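Glutathione s-transferase protein (PDB 3TOU) binds glutathione and probably acts as a glutathione transferase, conjugating the tripeptide to electrophilic substrates. Local coordinates at residues E123-I126 with T127-H130; Q129-K132 with I133-L137. All blocks are in the same frame, centred on the assembly; numbering follows the deposited sequence.

Contact 1 of 2, residues E123-I126 with T127-H130; sequences ESWI and TRQH. With GSH (glutathione), chain E.
Trp125 lays its indole over the end of the Gln129 side chain, an i to i+4 pair on helix 123-144 of the all-helical C-terminal domain of the glutathione transferase fold. Gln129 OE1 sits 3.3 Å above the ring plane, toward the rim of the six-membered ring, with Trp125 CZ2 its nearest atom at 3.4 Å. Ring and amide planes are 44° apart, so the amide leans over the indole instead of stacking flat. Closer to the backbone, Gln129 CG makes a CH-pi contact with the five-membered ring, 4.3 Å from its centroid. The tryptophan is put there by its first torsion (CG anti to the backbone N, chi1 -179°), and the glutamine by a bend at chi2. Arg128 CD approaches the benzo ring obliquely, 4.1 Å from Trp125 CZ3. Beyond it the extended arginine chain carries the guanidinium, its plane 11° from that of the indole, to the glycine-end carboxylate of glutathione. There NE and NH2 of Arg128 both donate to O32 of glutathione, each at 2.8 Å, meeting it at the edge of the guanidinium. NH2 also donates to Val35 O of the second subunit, where Trp36 packs on the arginine. Glu123 O takes two bonds from Thr127, one from N and one from OG1 at 2.8 Å, arriving from opposite faces of the carbonyl plane. With OG1 beside its own backbone N, the threonine hydroxyl folds back on the preceding turn. Ile126 CG2 meets the His130 ring at its edge, 3.9 Å from CD2. Two donors of one arginine converging on a single oxygen would partly balance the negative charge of the glycine-end carboxylate, and the second bond of NH2 probably restricts rotation of the guanidinium.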
ATOM      1  N   GLU A 123      -7.450  22.763  -6.379  1.00 23.51           N
ATOM      2  CA  GLU A 123      -6.178  22.998  -7.067  1.00 22.70           C
ATOM      3  C   GLU A 123      -4.971  22.701  -6.171  1.00 21.95           C
ATOM      4  O   GLU A 123      -3.950  22.218  -6.657  1.00 23.39           O
ATOM      5  CB  GLU A 123      -6.123  24.419  -7.657  1.00 26.93           C
ATOM      6  CG  GLU A 123      -7.208  24.663  -8.717  1.00 35.86           C
ATOM      7  CD  GLU A 123      -6.917  25.835  -9.649  1.00 52.09           C
ATOM      8  OE1 GLU A 123      -6.179  26.769  -9.252  1.00 50.58           O
ATOM      9  OE2 GLU A 123      -7.440  25.818 -10.786  1.00 52.15           O
ATOM     10  N   SER A 124      -5.102  22.964  -4.868  1.00 21.80           N
ATOM     11  CA  SER A 124      -4.046  22.637  -3.904  1.00 21.60           C
ATOM     12  C   SER A 124      -3.806  21.120  -3.783  1.00 24.25           C
ATOM     13  O   SER A 124      -2.665  20.669  -3.675  1.00 21.66           O
ATOM     14  CB  SER A 124      -4.351  23.237  -2.532  1.00 25.48           C
ATOM     15  OG  SER A 124      -5.593  22.771  -2.031  1.00 32.31           O
ATOM     16  N   TRP A 125      -4.879  20.338  -3.824  1.00 22.94           N
ATOM     17  CA  TRP A 125      -4.751  18.874  -3.762  1.00 18.67           C
ATOM     18  C   TRP A 125      -4.094  18.321  -5.025  1.00 18.98           C
ATOM     19  O   TRP A 125      -3.250  17.400  -4.954  1.00 18.26           O
ATOM     20  CB  TRP A 125      -6.119  18.241  -3.536  1.00 19.75           C
ATOM     21  CG  TRP A 125      -6.124  16.737  -3.432  1.00 17.36           C
ATOM     22  CD1 TRP A 125      -6.578  15.861  -4.373  1.00 21.59           C
ATOM     23  CD2 TRP A 125      -5.678  15.943  -2.326  1.00 14.89           C
ATOM     24  NE1 TRP A 125      -6.443  14.569  -3.926  1.00 20.38           N
ATOM     25  CE2 TRP A 125      -5.894  14.590  -2.673  1.00 15.55           C
ATOM     26  CE3 TRP A 125      -5.111  16.239  -1.081  1.00 22.53           C
ATOM     27  CZ2 TRP A 125      -5.562  13.534  -1.817  1.00 17.49           C
ATOM     28  CZ3 TRP A 125      -4.786  15.188  -0.231  1.00 21.81           C
ATOM     29  CH2 TRP A 125      -5.015  13.855  -0.603  1.00 18.26           C
ATOM     30  N   ILE A 126      -4.475  18.903  -6.161  1.00 16.84           N
ATOM     31  CA  ILE A 126      -3.931  18.541  -7.475  1.00 19.18           C
ATOM     32  C   ILE A 126      -2.419  18.823  -7.515  1.00 19.20           C
ATOM     33  O   ILE A 126      -1.642  17.974  -7.946  1.00 17.14           O
ATOM     34  CB  ILE A 126      -4.696  19.261  -8.626  1.00 20.28           C
ATOM     35  CG1 ILE A 126      -6.112  18.685  -8.766  1.00 22.83           C
ATOM     36  CG2 ILE A 126      -3.990  19.105  -9.962  1.00 18.82           C
ATOM     37  CD1 ILE A 126      -7.072  19.605  -9.539  1.00 21.78           C
ATOM     38  N   THR A 127      -2.028  20.002  -7.029  1.00 19.63           N
ATOM     39  CA  THR A 127      -0.631  20.420  -6.932  1.00 17.89           C
ATOM     40  C   THR A 127       0.177  19.468  -6.044  1.00 17.78           C
ATOM     41  O   THR A 127       1.295  19.076  -6.396  1.00 18.97           O
ATOM     42  CB  THR A 127      -0.546  21.882  -6.406  1.00 22.96           C
ATOM     43  OG1 THR A 127      -1.262  22.728  -7.315  1.00 22.53           O
ATOM     44  CG2 THR A 127       0.892  22.362  -6.297  1.00 25.81           C
ATOM     45  N   ARG A 128      -0.414  19.100  -4.911  1.00 17.67           N
ATOM     46  CA  ARG A 128       0.227  18.214  -3.944  1.00 16.36           C
ATOM     47  C   ARG A 128       0.544  16.850  -4.565  1.00 15.98           C
ATOM     48  O   ARG A 128       1.663  16.332  -4.399  1.00 15.04           O
ATOM     49  CB  ARG A 128      -0.660  18.051  -2.719  1.00 15.74           C
ATOM     50  CG  ARG A 128      -0.106  17.109  -1.690  1.00 16.55           C
ATOM     51  CD  ARG A 128      -1.059  16.989  -0.521  1.00 21.29           C
ATOM     52  NE  ARG A 128      -0.289  16.653   0.659  1.00 31.41           N
ATOM     53  CZ  ARG A 128       0.249  17.540   1.493  1.00 23.67           C
ATOM     54  NH1 ARG A 128       0.055  18.843   1.333  1.00 29.67           N
ATOM     55  NH2 ARG A 128       0.947  17.104   2.517  1.00 24.80           N
ATOM     56  N   GLN A 129      -0.424  16.286  -5.285  1.00 14.13           N
ATOM     57  CA  GLN A 129      -0.209  14.989  -5.923  1.00 15.07           C
ATOM     58  C   GLN A 129       0.842  15.075  -7.037  1.00 15.27           C
ATOM     59  O   GLN A 129       1.707  14.201  -7.150  1.00 15.67           O
ATOM     60  CB  GLN A 129      -1.524  14.369  -6.403  1.00 15.97           C
ATOM     61  CG  GLN A 129      -2.595  14.202  -5.296  1.00 14.65           C
ATOM     62  CD  GLN A 129      -2.073  13.604  -3.995  1.00 17.34           C
ATOM     63  OE1 GLN A 129      -2.383  14.096  -2.902  1.00 23.83           O
ATOM     64  NE2 GLN A 129      -1.292  12.539  -4.101  1.00 11.61           N
ATOM     65  N   HIS A 130       0.796  16.141  -7.838  1.00 14.95           N
ATOM     66  CA  HIS A 130       1.824  16.325  -8.873  1.00 17.21           C
ATOM     67  C   HIS A 130       3.218  16.504  -8.284  1.00 15.54           C
ATOM     68  O   HIS A 130       4.201  16.089  -8.886  1.00 16.52           O
ATOM     69  CB  HIS A 130       1.490  17.494  -9.809  1.00 19.54           C
ATOM     70  CG  HIS A 130       0.597  17.103 -10.945  1.00 20.75           C
ATOM     71  ND1 HIS A 130       1.046  16.355 -12.012  1.00 24.11           N
ATOM     72  CD2 HIS A 130      -0.720  17.321 -11.165  1.00 21.18           C
ATOM     73  CE1 HIS A 130       0.047  16.141 -12.849  1.00 23.60           C
ATOM     74  NE2 HIS A 130      -1.034  16.720 -12.363  1.00 22.27           N
TER
HETATM   75  N1  GSH E 227       1.261   3.970   2.664  1.00 16.42           N
HETATM   76  CA1 GSH E 227       1.780   4.857   3.715  1.00 16.07           C
HETATM   77  C1  GSH E 227       2.234   4.031   4.899  1.00 18.58           C
HETATM   78  O11 GSH E 227       1.721   2.911   5.122  1.00 16.21           O
HETATM   79  O12 GSH E 227       3.151   4.421   5.671  1.00 13.96           O
HETATM   80  CB1 GSH E 227       0.715   5.890   4.111  1.00 15.54           C
HETATM   81  CG1 GSH E 227       1.366   6.953   5.001  1.00 16.13           C
HETATM   82  CD1 GSH E 227       0.530   8.216   5.072  1.00 16.82           C
HETATM   83  OE1 GSH E 227      -0.375   8.476   4.052  1.00 19.69           O
HETATM   84  N2  GSH E 227       0.698   9.031   6.120  1.00 16.04           N
HETATM   85  CA2 GSH E 227       0.031  10.330   6.220  1.00 16.68           C
HETATM   86  C2  GSH E 227       0.732  11.326   5.364  1.00 17.76           C
HETATM   87  O2  GSH E 227       2.099  11.428   5.575  1.00 16.79           O
HETATM   88  CB2 GSH E 227       0.129  10.876   7.645  1.00 19.17           C
HETATM   89  SG2 GSH E 227      -0.948   9.902   8.712  1.00 22.88           S
HETATM   90  N3  GSH E 227       0.043  12.069   4.482  1.00 16.79           N
HETATM   91  CA3 GSH E 227       0.679  13.228   3.875  1.00 18.85           C
HETATM   92  C3  GSH E 227       0.442  13.350   2.397  1.00 21.95           C
HETATM   93  O31 GSH E 227      -0.131  12.445   1.777  1.00 19.56           O
HETATM   94  O32 GSH E 227       0.811  14.373   1.790  1.00 23.09           O

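Contact 2 of 2, residues Q129-K132 with I133-L137. With GSH (glutathione), chain E.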
ATOM      1  N   GLN A 129      -0.424  16.286  -5.285  1.00 14.13           N
ATOM      2  CA  GLN A 129      -0.209  14.989  -5.923  1.00 15.07           C
ATOM      3  C   GLN A 129       0.842  15.075  -7.037  1.00 15.27           C
ATOM      4  O   GLN A 129       1.707  14.201  -7.150  1.00 15.67           O
ATOM      5  CB  GLN A 129      -1.524  14.369  -6.403  1.00 15.97           C
ATOM      6  CG  GLN A 129      -2.595  14.202  -5.296  1.00 14.65           C
ATOM      7  CD  GLN A 129      -2.073  13.604  -3.995  1.00 17.34           C
ATOM      8  OE1 GLN A 129      -2.383  14.096  -2.902  1.00 23.83           O
ATOM      9  NE2 GLN A 129      -1.292  12.539  -4.101  1.00 11.61           N
ATOM     10  N   HIS A 130       0.796  16.141  -7.838  1.00 14.95           N
ATOM     11  CA  HIS A 130       1.824  16.325  -8.873  1.00 17.21           C
ATOM     12  C   HIS A 130       3.218  16.504  -8.284  1.00 15.54           C
ATOM     13  O   HIS A 130       4.201  16.089  -8.886  1.00 16.52           O
ATOM     14  CB  HIS A 130       1.490  17.494  -9.809  1.00 19.54           C
ATOM     15  CG  HIS A 130       0.597  17.103 -10.945  1.00 20.75           C
ATOM     16  ND1 HIS A 130       1.046  16.355 -12.012  1.00 24.11           N
ATOM     17  CD2 HIS A 130      -0.720  17.321 -11.165  1.00 21.18           C
ATOM     18  CE1 HIS A 130       0.047  16.141 -12.849  1.00 23.60           C
ATOM     19  NE2 HIS A 130      -1.034  16.720 -12.363  1.00 22.27           N
ATOM     20  N   HIS A 131       3.290  17.113  -7.107  1.00 15.69           N
ATOM     21  CA  HIS A 131       4.570  17.288  -6.423  1.00 15.74           C
ATOM     22  C   HIS A 131       5.129  15.922  -6.020  1.00 17.27           C
ATOM     23  O   HIS A 131       6.317  15.660  -6.198  1.00 14.96           O
ATOM     24  CB  HIS A 131       4.423  18.220  -5.222  1.00 17.63           C
ATOM     25  CG  HIS A 131       5.716  18.540  -4.543  1.00 22.54           C
ATOM     26  ND1 HIS A 131       5.833  18.629  -3.173  1.00 25.52           N
ATOM     27  CD2 HIS A 131       6.954  18.779  -5.043  1.00 23.90           C
ATOM     28  CE1 HIS A 131       7.085  18.917  -2.858  1.00 20.53           C
ATOM     29  NE2 HIS A 131       7.786  19.004  -3.972  1.00 23.64           N
ATOM     30  N   LYS A 132       4.258  15.044  -5.523  1.00 13.75           N
ATOM     31  CA  LYS A 132       4.651  13.675  -5.183  1.00 14.50           C
ATOM     32  C   LYS A 132       5.174  12.908  -6.378  1.00 13.08           C
ATOM     33  O   LYS A 132       6.179  12.213  -6.281  1.00 12.67           O
ATOM     34  CB  LYS A 132       3.482  12.906  -4.556  1.00 11.45           C
ATOM     35  CG  LYS A 132       3.100  13.400  -3.178  1.00 16.59           C
ATOM     36  CD  LYS A 132       2.036  12.497  -2.558  1.00 17.13           C
ATOM     37  CE  LYS A 132       1.383  13.162  -1.338  1.00 18.68           C
ATOM     38  NZ  LYS A 132       2.382  13.708  -0.355  1.00 16.24           N
ATOM     39  N   ILE A 133       4.494  13.032  -7.516  1.00 10.61           N
ATOM     40  CA  ILE A 133       4.933  12.342  -8.731  1.00 13.00           C
ATOM     41  C   ILE A 133       6.308  12.840  -9.171  1.00 12.60           C
ATOM     42  O   ILE A 133       7.198  12.035  -9.464  1.00 11.53           O
ATOM     43  CB  ILE A 133       3.914  12.507  -9.871  1.00 12.31           C
ATOM     44  CG1 ILE A 133       2.620  11.777  -9.508  1.00 15.56           C
ATOM     45  CG2 ILE A 133       4.460  11.964 -11.204  1.00 13.21           C
ATOM     46  CD1 ILE A 133       1.452  12.147 -10.404  1.00 14.86           C
ATOM     47  N   ASP A 134       6.474  14.164  -9.188  1.00 13.42           N
ATOM     48  CA  ASP A 134       7.735  14.779  -9.573  1.00 17.87           C
ATOM     49  C   ASP A 134       8.885  14.282  -8.695  1.00 16.04           C
ATOM     50  O   ASP A 134       9.919  13.864  -9.208  1.00 14.44           O
ATOM     51  CB  ASP A 134       7.621  16.313  -9.503  1.00 20.41           C
ATOM     52  CG  ASP A 134       8.785  17.025 -10.185  1.00 33.41           C
ATOM     53  OD1 ASP A 134       9.138  16.666 -11.327  1.00 40.45           O
ATOM     54  OD2 ASP A 134       9.334  17.967  -9.583  1.00 41.20           O
ATOM     55  N   GLU A 135       8.671  14.283  -7.381  1.00 13.44           N
ATOM     56  CA  GLU A 135       9.704  13.851  -6.432  1.00 13.70           C
ATOM     57  C   GLU A 135       9.942  12.342  -6.459  1.00 14.78           C
ATOM     58  O   GLU A 135      11.084  11.898  -6.295  1.00 14.35           O
ATOM     59  CB  GLU A 135       9.375  14.308  -5.002  1.00 15.32           C
ATOM     60  CG  GLU A 135       9.499  15.829  -4.788  1.00 16.01           C
ATOM     61  CD  GLU A 135      10.930  16.325  -4.978  1.00 24.14           C
ATOM     62  OE1 GLU A 135      11.854  15.722  -4.394  1.00 24.94           O
ATOM     63  OE2 GLU A 135      11.129  17.310  -5.718  1.00 28.70           O
ATOM     64  N   ALA A 136       8.877  11.556  -6.656  1.00 13.47           N
ATOM     65  CA  ALA A 136       9.050  10.102  -6.805  1.00 14.01           C
ATOM     66  C   ALA A 136       9.888   9.777  -8.037  1.00 13.03           C
ATOM     67  O   ALA A 136      10.771   8.928  -7.965  1.00 14.88           O
ATOM     68  CB  ALA A 136       7.688   9.365  -6.854  1.00 10.88           C
ATOM     69  N   LEU A 137       9.633  10.482  -9.148  1.00 12.58           N
ATOM     70  CA  LEU A 137      10.408  10.274 -10.386  1.00 12.56           C
ATOM     71  C   LEU A 137      11.880  10.614 -10.194  1.00 12.98           C
ATOM     72  O   LEU A 137      12.763   9.856 -10.638  1.00 14.76           O
ATOM     73  CB  LEU A 137       9.821  11.083 -11.541  1.00 12.65           C
ATOM     74  CG  LEU A 137       8.495  10.582 -12.113  1.00 13.35           C
ATOM     75  CD1 LEU A 137       7.863  11.697 -12.963  1.00 14.86           C
ATOM     76  CD2 LEU A 137       8.658   9.264 -12.905  1.00 11.46           C
TER
HETATM   77  N1  GSH E 227       1.261   3.970   2.664  1.00 16.42           N
HETATM   78  CA1 GSH E 227       1.780   4.857   3.715  1.00 16.07           C
HETATM   79  C1  GSH E 227       2.234   4.031   4.899  1.00 18.58           C
HETATM   80  O11 GSH E 227       1.721   2.911   5.122  1.00 16.21           O
HETATM   81  O12 GSH E 227       3.151   4.421   5.671  1.00 13.96           O
HETATM   82  CB1 GSH E 227       0.715   5.890   4.111  1.00 15.54           C
HETATM   83  CG1 GSH E 227       1.366   6.953   5.001  1.00 16.13           C
HETATM   84  CD1 GSH E 227       0.530   8.216   5.072  1.00 16.82           C
HETATM   85  OE1 GSH E 227      -0.375   8.476   4.052  1.00 19.69           O
HETATM   86  N2  GSH E 227       0.698   9.031   6.120  1.00 16.04           N
HETATM   87  CA2 GSH E 227       0.031  10.330   6.220  1.00 16.68           C
HETATM   88  C2  GSH E 227       0.732  11.326   5.364  1.00 17.76           C
HETATM   89  O2  GSH E 227       2.099  11.428   5.575  1.00 16.79           O
HETATM   90  CB2 GSH E 227       0.129  10.876   7.645  1.00 19.17           C
HETATM   91  SG2 GSH E 227      -0.948   9.902   8.712  1.00 22.88           S
HETATM   92  N3  GSH E 227       0.043  12.069   4.482  1.00 16.79           N
HETATM   93  CA3 GSH E 227       0.679  13.228   3.875  1.00 18.85           C
HETATM   94  C3  GSH E 227       0.442  13.350   2.397  1.00 21.95           C
HETATM   95  O31 GSH E 227      -0.131  12.445   1.777  1.00 19.56           O
HETATM   96  O32 GSH E 227       0.811  14.373   1.790  1.00 23.09           O
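A bend at the last torsion of Lys132 (chi4 -50°), after an otherwise extended chain, turns NZ onto glutathione, while CG of His131, anti to the backbone N (chi1 -175°), brings its ring alongside Glu135. Lys132 NZ donates to O32 of glutathione at 2.7 Å and also to Leu48 O of the second subunit, so both bonds carry the ammonium across the dimer interface, to the second subunit and the glutathione it holds. At the other end of the same residue, Lys132 O accepts from Ala136 N at 2.8 Å, and the methyl CB of Ala136 rests 3.3 Å from that oxygen. His131 and Glu135 run side by side in the same direction. Their touch is made by the aliphatic part of the glutamate, CG lying 3.7 Å from NE2 of His131; OE2 of Glu135 stays 4.1 Å from that nitrogen, and ring and carboxylate planes are 55° apart. The His131 ring also meets that of His43 of the second subunit. Ile133 stays near the backbone: its CG1 lies 3.5 Å from Gln129 O, the acceptor for Ile133 N. Within the all-helical C-terminal domain, helix 123-144 presents Lys132, Glu135 and Ala136 to Gly49, Pro47 and Leu48 of the second subunit respectively, while buried Ile133 packs on Leu109 of helix 86-114 and on Leu169 of helix 157-172.

In the fold
Contacts 1 and 2 are overlapping stretches of helix 123-144, their centres about 10 Å apart, sharing Gln129 and His130. One turn separates Arg128 from Lys132, and the two cations converge on the same glutathione oxygen, O32. That glutathione is also hydrogen-bonded to Lys50, Val51, Asp64 and Ser65 of the second subunit, so each contact supplies part of a site that spans the dimer interface, as in many dimeric glutathione transferases. Gln129 joins the pair: its side chain comes, nearest atoms, within about 4 Å of those of both Arg128 and Lys132. Another bound glutathione lies about 12 Å from the Gln129 side chain, again between nearest atoms.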